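Local coordinates for probable FAD-dependent oxidoreductase PA4991 (Pseudomonas aeruginosa PAO1, PDB 5EZ7), which binds one FAD per monomer and probably works as an oxidoreductase of the DAO family, with an unknown physiological substrate, at residues I10-G15 / R201-A206. Sequence-based numbering, arbitrary orientation.
Sequences ILIVGG and RVVLSA. With FAD (flavin-adenine dinucleotide), chain B.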
loop_
_atom_site.group_PDB
_atom_site.type_symbol
_atom_site.label_atom_id
_atom_site.label_comp_id
_atom_site.label_asym_id
_atom_site.label_seq_id
_atom_site.Cartn_x
_atom_site.Cartn_y
_atom_site.Cartn_z
ATOM N N ILE A 10 -9.608 -15.427 12.820
ATOM C CA ILE A 10 -9.255 -13.989 12.768
ATOM C C ILE A 10 -10.157 -13.283 11.777
ATOM O O ILE A 10 -10.339 -13.743 10.645
ATOM C CB ILE A 10 -7.737 -13.730 12.533
ATOM C CG1 ILE A 10 -6.934 -14.223 13.752
ATOM C CG2 ILE A 10 -7.420 -12.243 12.476
ATOM C CD1 ILE A 10 -6.424 -15.584 13.522
ATOM N N LEU A 11 -10.775 -12.213 12.251
ATOM C CA LEU A 11 -11.641 -11.348 11.470
ATOM C C LEU A 11 -10.871 -10.044 11.170
ATOM O O LEU A 11 -10.487 -9.366 12.104
ATOM C CB LEU A 11 -12.868 -11.082 12.315
ATOM C CG LEU A 11 -13.943 -10.106 11.886
ATOM C CD1 LEU A 11 -14.451 -10.326 10.470
ATOM C CD2 LEU A 11 -15.073 -10.202 12.942
ATOM N N ILE A 12 -10.572 -9.741 9.908
ATOM C CA ILE A 12 -9.778 -8.577 9.505
ATOM C C ILE A 12 -10.757 -7.523 8.927
ATOM O O ILE A 12 -11.663 -7.885 8.173
ATOM C CB ILE A 12 -8.772 -8.925 8.372
ATOM C CG1 ILE A 12 -8.017 -10.225 8.581
ATOM C CG2 ILE A 12 -7.739 -7.817 8.118
ATOM C CD1 ILE A 12 -7.284 -10.296 9.840
ATOM N N VAL A 13 -10.598 -6.242 9.288
ATOM C CA VAL A 13 -11.434 -5.162 8.737
ATOM C C VAL A 13 -10.510 -4.267 7.921
ATOM O O VAL A 13 -9.567 -3.656 8.448
ATOM C CB VAL A 13 -12.169 -4.341 9.823
ATOM C CG1 VAL A 13 -13.029 -3.229 9.209
ATOM C CG2 VAL A 13 -13.046 -5.248 10.672
ATOM N N GLY A 14 -10.749 -4.247 6.622
ATOM C CA GLY A 14 -9.981 -3.455 5.708
ATOM C C GLY A 14 -9.138 -4.278 4.772
ATOM O O GLY A 14 -8.234 -4.936 5.220
ATOM N N GLY A 15 -9.439 -4.199 3.472
ATOM C CA GLY A 15 -8.730 -4.902 2.403
ATOM C C GLY A 15 -7.849 -4.018 1.522
ATOM O O GLY A 15 -7.962 -4.013 0.304
ATOM N N ARG A 201 -9.851 -13.317 17.470
ATOM C CA ARG A 201 -9.354 -11.930 17.416
ATOM C C ARG A 201 -9.986 -11.132 16.322
ATOM O O ARG A 201 -10.493 -11.705 15.390
ATOM C CB ARG A 201 -7.838 -11.910 17.180
ATOM C CG ARG A 201 -7.042 -12.470 18.339
ATOM C CD ARG A 201 -7.125 -11.580 19.567
ATOM N NE ARG A 201 -6.212 -12.003 20.626
ATOM C CZ ARG A 201 -6.470 -12.846 21.621
ATOM N NH1 ARG A 201 -7.641 -13.468 21.761
ATOM N NH2 ARG A 201 -5.517 -13.064 22.518
ATOM N N VAL A 202 -9.881 -9.808 16.437
ATOM C CA VAL A 202 -10.344 -8.845 15.424
ATOM C C VAL A 202 -9.170 -7.898 15.155
ATOM O O VAL A 202 -8.601 -7.296 16.099
ATOM C CB VAL A 202 -11.585 -8.025 15.881
ATOM C CG1 VAL A 202 -12.015 -7.012 14.804
ATOM C CG2 VAL A 202 -12.755 -8.933 16.196
ATOM N N VAL A 203 -8.789 -7.801 13.881
ATOM C CA VAL A 203 -7.741 -6.914 13.443
ATOM C C VAL A 203 -8.284 -5.775 12.575
ATOM O O VAL A 203 -8.948 -6.014 11.538
ATOM C CB VAL A 203 -6.693 -7.654 12.620
ATOM C CG1 VAL A 203 -5.517 -6.712 12.297
ATOM C CG2 VAL A 203 -6.204 -8.889 13.365
ATOM N N LEU A 204 -7.942 -4.547 12.963
ATOM C CA LEU A 204 -8.288 -3.330 12.186
ATOM C C LEU A 204 -7.106 -2.866 11.347
ATOM O O LEU A 204 -6.141 -2.273 11.870
ATOM C CB LEU A 204 -8.728 -2.207 13.102
ATOM C CG LEU A 204 -9.799 -2.529 14.110
ATOM C CD1 LEU A 204 -10.166 -1.261 14.853
ATOM C CD2 LEU A 204 -11.010 -3.107 13.423
ATOM N N SER A 205 -7.181 -3.181 10.045
ATOM C CA SER A 205 -6.215 -2.732 9.030
ATOM C C SER A 205 -6.959 -1.858 7.997
ATOM O O SER A 205 -6.848 -2.049 6.789
ATOM C CB SER A 205 -5.555 -3.940 8.360
ATOM O OG SER A 205 -6.547 -4.787 7.830
ATOM N N ALA A 206 -7.709 -0.886 8.503
ATOM C CA ALA A 206 -8.645 -0.126 7.693
ATOM C C ALA A 206 -8.110 1.247 7.274
ATOM O O ALA A 206 -8.850 2.050 6.764
ATOM C CB ALA A 206 -9.981 0.012 8.401
HETATM P PA FAD B . -5.356 1.272 2.762
HETATM O O1A FAD B . -4.723 0.884 1.466
HETATM O O2A FAD B . -5.864 2.670 2.978
HETATM O O5B FAD B . -6.524 0.230 3.021
HETATM C C5B FAD B . -7.498 0.415 4.029
HETATM C C4B FAD B . -8.734 -0.314 3.548
HETATM O O4B FAD B . -9.709 -0.342 4.603
HETATM C C3B FAD B . -9.355 0.375 2.329
HETATM O O3B FAD B . -9.484 -0.536 1.236
HETATM C C2B FAD B . -10.699 0.853 2.847
HETATM O O2B FAD B . -11.747 0.855 1.881
HETATM C C1B FAD B . -10.969 -0.104 4.011
HETATM N N9A FAD B . -11.860 0.458 5.033
HETATM C C8A FAD B . -11.812 1.702 5.541
HETATM N N7A FAD B . -12.789 1.865 6.450
HETATM C C5A FAD B . -13.467 0.715 6.537
HETATM C C6A FAD B . -14.623 0.239 7.310
HETATM N N6A FAD B . -15.205 1.072 8.185
HETATM N N1A FAD B . -15.039 -1.025 7.129
HETATM C C2A FAD B . -14.433 -1.843 6.249
HETATM N N3A FAD B . -13.372 -1.472 5.502
HETATM C C4A FAD B . -12.861 -0.220 5.603
HETATM N N1 FAD B . 4.578 2.942 0.423
HETATM C C2 FAD B . 5.645 2.317 -0.118
HETATM O O2 FAD B . 6.197 1.392 0.524
HETATM N N3 FAD B . 6.137 2.650 -1.324
HETATM C C4 FAD B . 5.610 3.621 -2.064
HETATM O O4 FAD B . 6.076 3.905 -3.186
HETATM C C4X FAD B . 4.446 4.347 -1.543
HETATM N N5 FAD B . 3.872 5.342 -2.246
HETATM C C5X FAD B . 2.798 5.991 -1.763
HETATM C C6 FAD B . 2.226 7.000 -2.528
HETATM C C7 FAD B . 1.120 7.690 -2.072
HETATM C C7M FAD B . 0.510 8.762 -2.923
HETATM C C8 FAD B . 0.524 7.329 -0.761
HETATM C C8M FAD B . -0.696 8.037 -0.210
HETATM C C9 FAD B . 1.103 6.331 0.003
HETATM C C9A FAD B . 2.226 5.636 -0.439
HETATM N N10 FAD B . 2.839 4.598 0.319
HETATM C C10 FAD B . 3.943 3.928 -0.219
HETATM C "C1'" FAD B . 2.317 4.179 1.609
HETATM C "C2'" FAD B . 1.278 3.098 1.367
HETATM O "O2'" FAD B . 0.405 3.441 0.281
HETATM C "C3'" FAD B . 0.477 2.822 2.632
HETATM O "O3'" FAD B . 1.389 2.740 3.746
HETATM C "C4'" FAD B . -0.297 1.512 2.512
HETATM O "O4'" FAD B . -0.831 1.331 1.200
HETATM C "C5'" FAD B . -1.449 1.456 3.497
HETATM O "O5'" FAD B . -2.039 0.150 3.453
HETATM P P FAD B . -3.350 -0.134 4.320
HETATM O O1P FAD B . -3.940 -1.445 3.871
HETATM O O2P FAD B . -2.960 0.066 5.740
HETATM O O3P FAD B . -4.295 1.112 3.962
#
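Two neighbouring parallel strands of the FAD-binding Rossmann-type sheet meet here, Leu11 and Val13 hydrogen-bonding to Arg201, Val203 and Ser205, with the short strand axes only 19° apart. The parallel register rests on bonds that alternate in direction: Leu11 N to Arg201 O, Val203 N to Leu11 O (2.9 Å), Val13 N to Val203 O (2.8 Å) and Ser205 N to Val13 O. The last is more bent, 139° at the hydrogen, where strand 201-204 gives way to loop. Side chains sort onto two faces. On one, Val203 CG2 meets Ile10 CG2 at 3.7 Å and also touches Ile12 CD1, with Leu22 of helix 17-28 packing on Ile12 and Val203, and Leu26 on Ile10; on the other, Leu204 CD2 lies beside Val13 CB and CG2, and Leu213 of helix 210-216 packs on both residues. Gly14 is the first glycine of a GxGxxG sequence, consistent with the Rossmann-type dinucleotide-binding motif, and its positive phi (112°) is one that favours glycine; with no CB, it fits close against Ala206 CA. Gly14 CA lies 3.3 Å from the ribose atom O4B of FAD, while Val13 CG1, anti to its backbone N, touches adenine C2A at 3.6 Å. Ser205 OG sits 3.1 Å from Gly14 O, with Val13 O an alternative acceptor for its single proton. Beyond the strand ends, Ala206 O approaches adenine C8A of FAD to 3.2 Å, and Gly15 N bonds to the FAD-binding Glu37.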